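Side-chain contacts in penicillin-binding protein 2B (Streptococcus pneumoniae, PDB 2WAD), which binds penicillin and, as a transpeptidase of the elongasome, is thought to form the peptide cross-links between adjacent glycan strands of cell-wall peptidoglycan: residues A608-S613 / L672-H677; A636-E641 / D668-Y673; V346-N349 / A354-S357. All coordinates share one frame; numbering follows the deposited sequence.

Interaction 1. Residues A608-S613 / L672-H677. Unlike the reference sequence in segment 608-613: T609 (reference Leu). Unlike the reference sequence in segment 672-677: N674 (reference Gln), Q675 (reference Lys), H676 (reference Tyr). With ZN (zinc ion), chain F.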
loop_
_atom_site.group_PDB
_atom_site.type_symbol
_atom_site.label_atom_id
_atom_site.label_comp_id
_atom_site.label_asym_id
_atom_site.label_seq_id
_atom_site.Cartn_x
_atom_site.Cartn_y
_atom_site.Cartn_z
ATOM N N ALA A 608 5.550 9.932 30.736
ATOM C CA ALA A 608 5.041 8.624 30.309
ATOM C C ALA A 608 3.962 8.048 31.229
ATOM O O ALA A 608 4.196 7.916 32.435
ATOM C CB ALA A 608 6.188 7.632 30.185
ATOM N N THR A 609 2.810 7.676 30.662
ATOM C CA THR A 609 1.695 7.137 31.450
ATOM C C THR A 609 1.747 5.612 31.604
ATOM O O THR A 609 1.009 5.042 32.406
ATOM C CB THR A 609 0.304 7.588 30.920
ATOM O OG1 THR A 609 0.047 7.017 29.627
ATOM C CG2 THR A 609 0.229 9.088 30.806
ATOM N N VAL A 610 2.610 4.961 30.822
ATOM C CA VAL A 610 2.984 3.559 31.014
ATOM C C VAL A 610 4.497 3.478 30.876
ATOM O O VAL A 610 5.117 4.383 30.310
ATOM C CB VAL A 610 2.383 2.606 29.928
ATOM C CG1 VAL A 610 0.901 2.342 30.179
ATOM C CG2 VAL A 610 2.646 3.142 28.523
ATOM N N SER A 611 5.076 2.397 31.391
ATOM C CA SER A 611 6.501 2.139 31.263
ATOM C C SER A 611 6.875 1.891 29.796
ATOM O O SER A 611 6.329 1.003 29.152
ATOM C CB SER A 611 6.877 0.927 32.108
ATOM O OG SER A 611 8.245 0.599 31.914
ATOM N N ILE A 612 7.816 2.683 29.296
ATOM C CA ILE A 612 8.254 2.690 27.910
ATOM C C ILE A 612 9.711 2.231 27.822
ATOM O O ILE A 612 10.560 2.678 28.612
ATOM C CB ILE A 612 8.139 4.121 27.320
ATOM C CG1 ILE A 612 6.669 4.549 27.305
ATOM C CG2 ILE A 612 8.719 4.152 25.912
ATOM C CD1 ILE A 612 6.404 5.874 26.709
ATOM N N SER A 613 9.977 1.322 26.882
ATOM C CA SER A 613 11.332 0.896 26.534
ATOM C C SER A 613 11.611 1.319 25.088
ATOM O O SER A 613 10.697 1.380 24.262
ATOM C CB SER A 613 11.442 -0.621 26.675
ATOM O OG SER A 613 11.154 -1.037 28.001
ATOM N N LEU A 672 -0.860 8.826 23.630
ATOM C CA LEU A 672 -2.118 9.041 22.903
ATOM C C LEU A 672 -2.877 7.734 22.799
ATOM O O LEU A 672 -4.083 7.673 23.042
ATOM C CB LEU A 672 -1.893 9.636 21.517
ATOM C CG LEU A 672 -1.739 11.160 21.444
ATOM C CD1 LEU A 672 -1.128 11.629 20.124
ATOM C CD2 LEU A 672 -3.054 11.908 21.740
ATOM N N TYR A 673 -2.151 6.672 22.463
ATOM C CA TYR A 673 -2.756 5.350 22.353
ATOM C C TYR A 673 -3.318 4.811 23.661
ATOM O O TYR A 673 -4.401 4.213 23.673
ATOM C CB TYR A 673 -1.755 4.334 21.808
ATOM C CG TYR A 673 -2.421 3.021 21.472
ATOM C CD1 TYR A 673 -3.336 2.933 20.428
ATOM C CD2 TYR A 673 -2.156 1.875 22.210
ATOM C CE1 TYR A 673 -3.971 1.726 20.123
ATOM C CE2 TYR A 673 -2.752 0.669 21.894
ATOM C CZ TYR A 673 -3.660 0.599 20.849
ATOM O OH TYR A 673 -4.276 -0.588 20.552
ATOM N N ASN A 674 -2.557 4.980 24.740
ATOM C CA ASN A 674 -2.989 4.567 26.077
ATOM C C ASN A 674 -4.281 5.234 26.551
ATOM O O ASN A 674 -5.146 4.582 27.110
ATOM C CB ASN A 674 -1.905 4.788 27.130
ATOM C CG ASN A 674 -2.228 4.066 28.427
ATOM O OD1 ASN A 674 -2.706 2.930 28.402
ATOM N ND2 ASN A 674 -1.988 4.718 29.562
ATOM N N GLN A 675 -4.403 6.534 26.322
ATOM C CA GLN A 675 -5.666 7.241 26.478
ATOM C C GLN A 675 -6.772 6.521 25.695
ATOM O O GLN A 675 -7.839 6.228 26.225
ATOM C CB GLN A 675 -5.481 8.657 25.919
ATOM C CG GLN A 675 -6.219 9.742 26.661
ATOM C CD GLN A 675 -5.833 11.141 26.203
ATOM O OE1 GLN A 675 -4.665 11.408 25.905
ATOM N NE2 GLN A 675 -6.816 12.042 26.154
ATOM N N HIS A 676 -6.504 6.226 24.425
ATOM C CA HIS A 676 -7.520 5.744 23.490
ATOM C C HIS A 676 -7.890 4.265 23.674
ATOM O O HIS A 676 -9.005 3.850 23.382
ATOM C CB HIS A 676 -7.072 6.031 22.054
ATOM C CG HIS A 676 -7.880 5.313 21.023
ATOM N ND1 HIS A 676 -9.043 5.834 20.493
ATOM C CD2 HIS A 676 -7.702 4.106 20.437
ATOM C CE1 HIS A 676 -9.541 4.980 19.616
ATOM N NE2 HIS A 676 -8.748 3.924 19.562
ATOM N N HIS A 677 -6.961 3.495 24.228
ATOM C CA HIS A 677 -7.095 2.054 24.401
ATOM C C HIS A 677 -6.239 1.720 25.620
ATOM O O HIS A 677 -5.090 1.294 25.478
ATOM C CB HIS A 677 -6.560 1.351 23.140
ATOM C CG HIS A 677 -6.305 -0.113 23.306
ATOM N ND1 HIS A 677 -7.184 -1.082 22.866
ATOM C CD2 HIS A 677 -5.248 -0.777 23.835
ATOM C CE1 HIS A 677 -6.686 -2.276 23.131
ATOM N NE2 HIS A 677 -5.515 -2.120 23.724
HETATM ZN ZN ZN F . -9.465 8.098 21.131
#

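Interaction 2. Residues A636-E641 / D668-Y673. Unlike the reference sequence in segment 636-641: T640 (reference Ser), E641 (reference Asp).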
loop_
_atom_site.group_PDB
_atom_site.type_symbol
_atom_site.label_atom_id
_atom_site.label_comp_id
_atom_site.label_asym_id
_atom_site.label_seq_id
_atom_site.Cartn_x
_atom_site.Cartn_y
_atom_site.Cartn_z
ATOM N N ALA A 636 10.271 2.469 20.014
ATOM C CA ALA A 636 9.845 2.242 21.393
ATOM C C ALA A 636 8.734 1.198 21.438
ATOM O O ALA A 636 8.014 1.018 20.459
ATOM C CB ALA A 636 9.322 3.568 22.009
ATOM N N TYR A 637 8.559 0.546 22.582
ATOM C CA TYR A 637 7.342 -0.230 22.843
ATOM C C TYR A 637 6.883 -0.077 24.294
ATOM O O TYR A 637 7.625 0.447 25.131
ATOM C CB TYR A 637 7.535 -1.708 22.498
ATOM C CG TYR A 637 8.664 -2.382 23.252
ATOM C CD1 TYR A 637 8.485 -2.880 24.539
ATOM C CD2 TYR A 637 9.934 -2.485 22.682
ATOM C CE1 TYR A 637 9.549 -3.486 25.234
ATOM C CE2 TYR A 637 10.980 -3.109 23.348
ATOM C CZ TYR A 637 10.787 -3.588 24.631
ATOM O OH TYR A 637 11.858 -4.176 25.281
ATOM N N ALA A 638 5.666 -0.535 24.582
ATOM C CA ALA A 638 5.027 -0.334 25.880
ATOM C C ALA A 638 3.710 -1.101 25.940
ATOM O O ALA A 638 3.074 -1.349 24.921
ATOM C CB ALA A 638 4.751 1.172 26.130
ATOM N N PRO A 639 3.273 -1.462 27.151
ATOM C CA PRO A 639 4.105 -1.268 28.329
ATOM C C PRO A 639 5.271 -2.249 28.393
ATOM O O PRO A 639 5.207 -3.349 27.835
ATOM C CB PRO A 639 3.141 -1.478 29.502
ATOM C CG PRO A 639 1.816 -1.833 28.935
ATOM C CD PRO A 639 1.838 -1.617 27.453
ATOM N N THR A 640 6.361 -1.840 29.028
ATOM C CA THR A 640 7.535 -2.694 29.076
ATOM C C THR A 640 7.153 -4.155 29.336
ATOM O O THR A 640 7.603 -5.053 28.631
ATOM C CB THR A 640 8.522 -2.187 30.131
ATOM O OG1 THR A 640 8.994 -0.893 29.735
ATOM C CG2 THR A 640 9.703 -3.135 30.301
ATOM N N GLU A 641 6.314 -4.406 30.336
ATOM C CA GLU A 641 6.182 -5.776 30.825
ATOM C C GLU A 641 5.239 -6.607 29.959
ATOM O O GLU A 641 5.241 -7.833 30.020
ATOM C CB GLU A 641 5.726 -5.785 32.287
ATOM C CG GLU A 641 6.602 -4.976 33.250
ATOM C CD GLU A 641 7.713 -5.794 33.891
ATOM O OE1 GLU A 641 7.438 -6.930 34.339
ATOM O OE2 GLU A 641 8.864 -5.305 33.965
ATOM N N ASP A 668 4.752 10.495 23.010
ATOM C CA ASP A 668 3.449 11.139 22.952
ATOM C C ASP A 668 2.487 10.306 22.109
ATOM O O ASP A 668 1.275 10.380 22.328
ATOM C CB ASP A 668 3.538 12.534 22.346
ATOM C CG ASP A 668 4.148 13.559 23.288
ATOM O OD1 ASP A 668 4.364 14.690 22.820
ATOM O OD2 ASP A 668 4.443 13.255 24.459
ATOM N N ILE A 669 3.002 9.581 21.117
ATOM C CA ILE A 669 2.150 8.643 20.386
ATOM C C ILE A 669 1.726 7.500 21.297
ATOM O O ILE A 669 0.579 7.057 21.245
ATOM C CB ILE A 669 2.799 8.067 19.103
ATOM C CG1 ILE A 669 2.947 9.156 18.035
ATOM C CG2 ILE A 669 1.960 6.906 18.538
ATOM C CD1 ILE A 669 3.955 8.822 16.921
ATOM N N ILE A 670 2.650 7.014 22.120
ATOM C CA ILE A 670 2.297 5.956 23.058
ATOM C C ILE A 670 1.241 6.433 24.061
ATOM O O ILE A 670 0.270 5.714 24.322
ATOM C CB ILE A 670 3.548 5.313 23.713
ATOM C CG1 ILE A 670 4.313 4.527 22.634
ATOM C CG2 ILE A 670 3.173 4.350 24.860
ATOM C CD1 ILE A 670 5.542 3.830 23.116
ATOM N N ASN A 671 1.418 7.628 24.623
ATOM C CA ASN A 671 0.449 8.159 25.587
ATOM C C ASN A 671 -0.886 8.350 24.874
ATOM O O ASN A 671 -1.936 8.090 25.445
ATOM C CB ASN A 671 0.871 9.531 26.126
ATOM C CG ASN A 671 1.952 9.459 27.178
ATOM O OD1 ASN A 671 2.174 8.419 27.784
ATOM N ND2 ASN A 671 2.588 10.602 27.453
ATOM N N LEU A 672 -0.860 8.826 23.630
ATOM C CA LEU A 672 -2.118 9.041 22.903
ATOM C C LEU A 672 -2.877 7.734 22.799
ATOM O O LEU A 672 -4.083 7.673 23.042
ATOM C CB LEU A 672 -1.893 9.636 21.517
ATOM C CG LEU A 672 -1.739 11.160 21.444
ATOM C CD1 LEU A 672 -1.128 11.629 20.124
ATOM C CD2 LEU A 672 -3.054 11.908 21.740
ATOM N N TYR A 673 -2.151 6.672 22.463
ATOM C CA TYR A 673 -2.756 5.350 22.353
ATOM C C TYR A 673 -3.318 4.811 23.661
ATOM O O TYR A 673 -4.401 4.213 23.673
ATOM C CB TYR A 673 -1.755 4.334 21.808
ATOM C CG TYR A 673 -2.421 3.021 21.472
ATOM C CD1 TYR A 673 -3.336 2.933 20.428
ATOM C CD2 TYR A 673 -2.156 1.875 22.210
ATOM C CE1 TYR A 673 -3.971 1.726 20.123
ATOM C CE2 TYR A 673 -2.752 0.669 21.894
ATOM C CZ TYR A 673 -3.660 0.599 20.849
ATOM O OH TYR A 673 -4.276 -0.588 20.552
#

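Interaction 3. Residues V346-N349 / A354-S357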
loop_
_atom_site.group_PDB
_atom_site.type_symbol
_atom_site.label_atom_id
_atom_site.label_comp_id
_atom_site.label_asym_id
_atom_site.label_seq_id
_atom_site.Cartn_x
_atom_site.Cartn_y
_atom_site.Cartn_z
ATOM N N VAL A 346 4.903 5.069 12.418
ATOM C CA VAL A 346 4.076 3.893 12.198
ATOM C C VAL A 346 3.996 3.243 13.570
ATOM O O VAL A 346 5.016 3.053 14.244
ATOM C CB VAL A 346 4.734 2.860 11.203
ATOM C CG1 VAL A 346 3.964 1.524 11.205
ATOM C CG2 VAL A 346 4.771 3.388 9.787
ATOM N N ALA A 347 2.775 2.955 13.995
ATOM C CA ALA A 347 2.535 2.246 15.244
ATOM C C ALA A 347 1.917 0.895 14.911
ATOM O O ALA A 347 0.968 0.827 14.114
ATOM C CB ALA A 347 1.524 3.061 16.123
ATOM N N LEU A 348 2.394 -0.157 15.572
ATOM C CA LEU A 348 1.877 -1.520 15.363
ATOM C C LEU A 348 1.539 -2.198 16.693
ATOM O O LEU A 348 2.168 -1.900 17.711
ATOM C CB LEU A 348 2.955 -2.382 14.690
ATOM C CG LEU A 348 3.564 -1.947 13.353
ATOM C CD1 LEU A 348 4.626 -2.949 12.874
ATOM C CD2 LEU A 348 2.497 -1.776 12.294
ATOM N N ASN A 349 0.560 -3.102 16.681
ATOM C CA ASN A 349 0.288 -3.997 17.800
ATOM C C ASN A 349 1.285 -5.141 17.609
ATOM O O ASN A 349 1.182 -5.875 16.624
ATOM C CB ASN A 349 -1.155 -4.508 17.680
ATOM C CG ASN A 349 -1.557 -5.510 18.767
ATOM O OD1 ASN A 349 -0.733 -6.247 19.316
ATOM N ND2 ASN A 349 -2.852 -5.550 19.059
ATOM N N ALA A 354 -1.336 -6.011 13.808
ATOM C CA ALA A 354 -2.334 -5.001 13.464
ATOM C C ALA A 354 -1.714 -3.616 13.337
ATOM O O ALA A 354 -0.906 -3.239 14.184
ATOM C CB ALA A 354 -3.450 -4.971 14.502
ATOM N N VAL A 355 -2.096 -2.864 12.307
ATOM C CA VAL A 355 -1.552 -1.521 12.104
ATOM C C VAL A 355 -2.400 -0.512 12.870
ATOM O O VAL A 355 -3.594 -0.395 12.616
ATOM C CB VAL A 355 -1.437 -1.127 10.609
ATOM C CG1 VAL A 355 -1.174 0.386 10.465
ATOM C CG2 VAL A 355 -0.280 -1.894 9.941
ATOM N N LEU A 356 -1.802 0.168 13.848
ATOM C CA LEU A 356 -2.543 1.147 14.659
ATOM C C LEU A 356 -2.615 2.500 13.956
ATOM O O LEU A 356 -3.648 3.160 13.999
ATOM C CB LEU A 356 -1.909 1.297 16.047
ATOM C CG LEU A 356 -1.820 -0.054 16.770
ATOM C CD1 LEU A 356 -1.004 0.093 18.051
ATOM C CD2 LEU A 356 -3.236 -0.672 16.986
ATOM N N SER A 357 -1.530 2.893 13.292
ATOM C CA SER A 357 -1.544 4.034 12.384
ATOM C C SER A 357 -0.253 4.071 11.591
ATOM O O SER A 357 0.772 3.569 12.047
ATOM C CB SER A 357 -1.691 5.367 13.130
ATOM O OG SER A 357 -0.503 5.602 13.846
#

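Interaction 1. Residues A608-S613 / L672-H677
The side-chain amide of N674, near the end of helix 661-676, reaches the hydroxyl of T609 in the loop that leads into strand 613-616. N674 ND2 donates to T609 OG1 over 3.1 Å; the N-H...O angle of 152° is moderately bent, and the oxygen lies 19° out of the amide plane. T609 presents its hydroxyl between its own backbone N and carbonyl carbon, turned to the helix. N674 swings CG away from its backbone N (chi1 -166°), which extends the amide across the gap. The second contact is apolar: V610 CG1 lies over one face of this amide, 3.8 Å from N674 ND2 and 4.0 Å from N674 CG.

The other end of the amide is taken up by the chain terminus, where N674 OD1 accepts from the backbone N of M679, whose side chain also packs on V610. One turn back in the helix, N671 OD1 accepts from the backbone N of T609, so the loop is tied to the helix at two successive levels. Beyond the contact, H676 ND1 binds a zinc ion at 2.4 Å, on a different side of the helix from N674.

Asparagine suits its place because one short group both donates and accepts, threonine because its hydroxyl can receive the N-H, and buried valine because it covers a face of the amide without competing for its hydrogen bonds. With both amide ends bonded, the rotation of the group is defined, and loop, helix end and C-terminal tail are joined by neutral hydrogen bonds instead of charges.

Interaction 2. Residues A636-E641 / D668-Y673
Strand 636-638 and helix 668-673 run in nearly the same direction, 25° apart with axes 9.5 Å from each other, and A638 and I670 are the closest pair of CA atoms, at 7.4 Å. One helix side chain, I670, fills the gap and touches two alanines that lie two residues apart on the strand. Its two branches divide the work. I670 CG2, the branch near the helix backbone, meets A638 CB at 3.8 Å. The longer branch is fully extended (chi2 -179°), which carries I670 CD1 forward to A636 CB at 3.9 Å; the same methyl is 4.1 Å from A638 CB and so bridges the two alanines.

Every touching residue is buried, no hydrogen bond crosses, and the contact is made almost wholly by methyl groups. Alternation along the strand explains the choice of residues: A636 and A638 point to the helix, and their single methyls allow it to approach closely, while the bulkier branched isoleucine occupies the room between helix and sheet. Y637 points away from the helix, and its side chain packs on V532, I535 and A536 of helix 525-536.

Helix 661-676 therefore covers one face of the antiparallel sheet and helix 525-536 the other. I670 also touches V647 of strand 645-650, the neighbour of strand 634-638 on one side; on the other side lies strand 613-616, which probably carries the KTG-type motif of this transpeptidase family. Along the helix, I669 and L672 touch helix 314-334, through F316 and L323 for I669 and S319 for L672, so that the C-terminal helix is packed between that helix and the sheet.

Interaction 3. Residues V346-N349 / A354-S357
Peptide units, not rings, are the flat groups that meet between V346-N349 and A354-S357: L356 CD1 rests over one face of the L348-N349 peptide, 3.7 Å from L348 C, while the polar atoms of the strands bond one another. A347 O receives two N-H groups, L356 N at 2.9 Å and, more weakly, S357 N at 3.3 Å. The L356 donor stands 32° out of the carbonyl plane. A347 N returns a bond to S357 O (2.9 Å), and toward the turn N349 N gives a straight bond of 172° to A354 O (2.9 Å).

Two residues, L356 and S357, stand opposite the single A347, the defining feature of a classic beta bulge, here in the hairpin of strands 342-348 and 355-363. L356 has helix-like backbone angles, which put its side chain on the same face as A347: L356 CB lies 3.9 Å from A347 CB, and alanine's small methyl accommodates it. The opposite face carries L348 and V355, with L348 CD2 against V355 CG2 at 3.6 Å.

N349 turns its amide into the connection, where OD1 accepts from the backbone N of Q351. The A347 carbonyl thus serves two N-H groups, that of S357 only weakly, which is how the extra residue is accommodated without a break in the sheet, and aliphatic side chains cover the backbone bonds on both faces.

All three contacts belong to the transpeptidase domain and gather around its central antiparallel sheet. Interaction 3 comes first along the chain, in the hairpin 342-348/355-363; interactions 1 and 2 follow, each joining a later segment to helix 661-676 and sharing L672 and Y673. Their centres are only about 4 Å apart, and hydroxyls of S611 and S613 in interaction 1 meet that of T640 in interaction 2. The centre of interaction 3 lies about 14 Å from that of interaction 1 and about 12 Å from that of interaction 2, with Y673 OH packing on L356 CD2. The C-terminal helix thus returns to the sheet that the early hairpin began, closing the domain's fold.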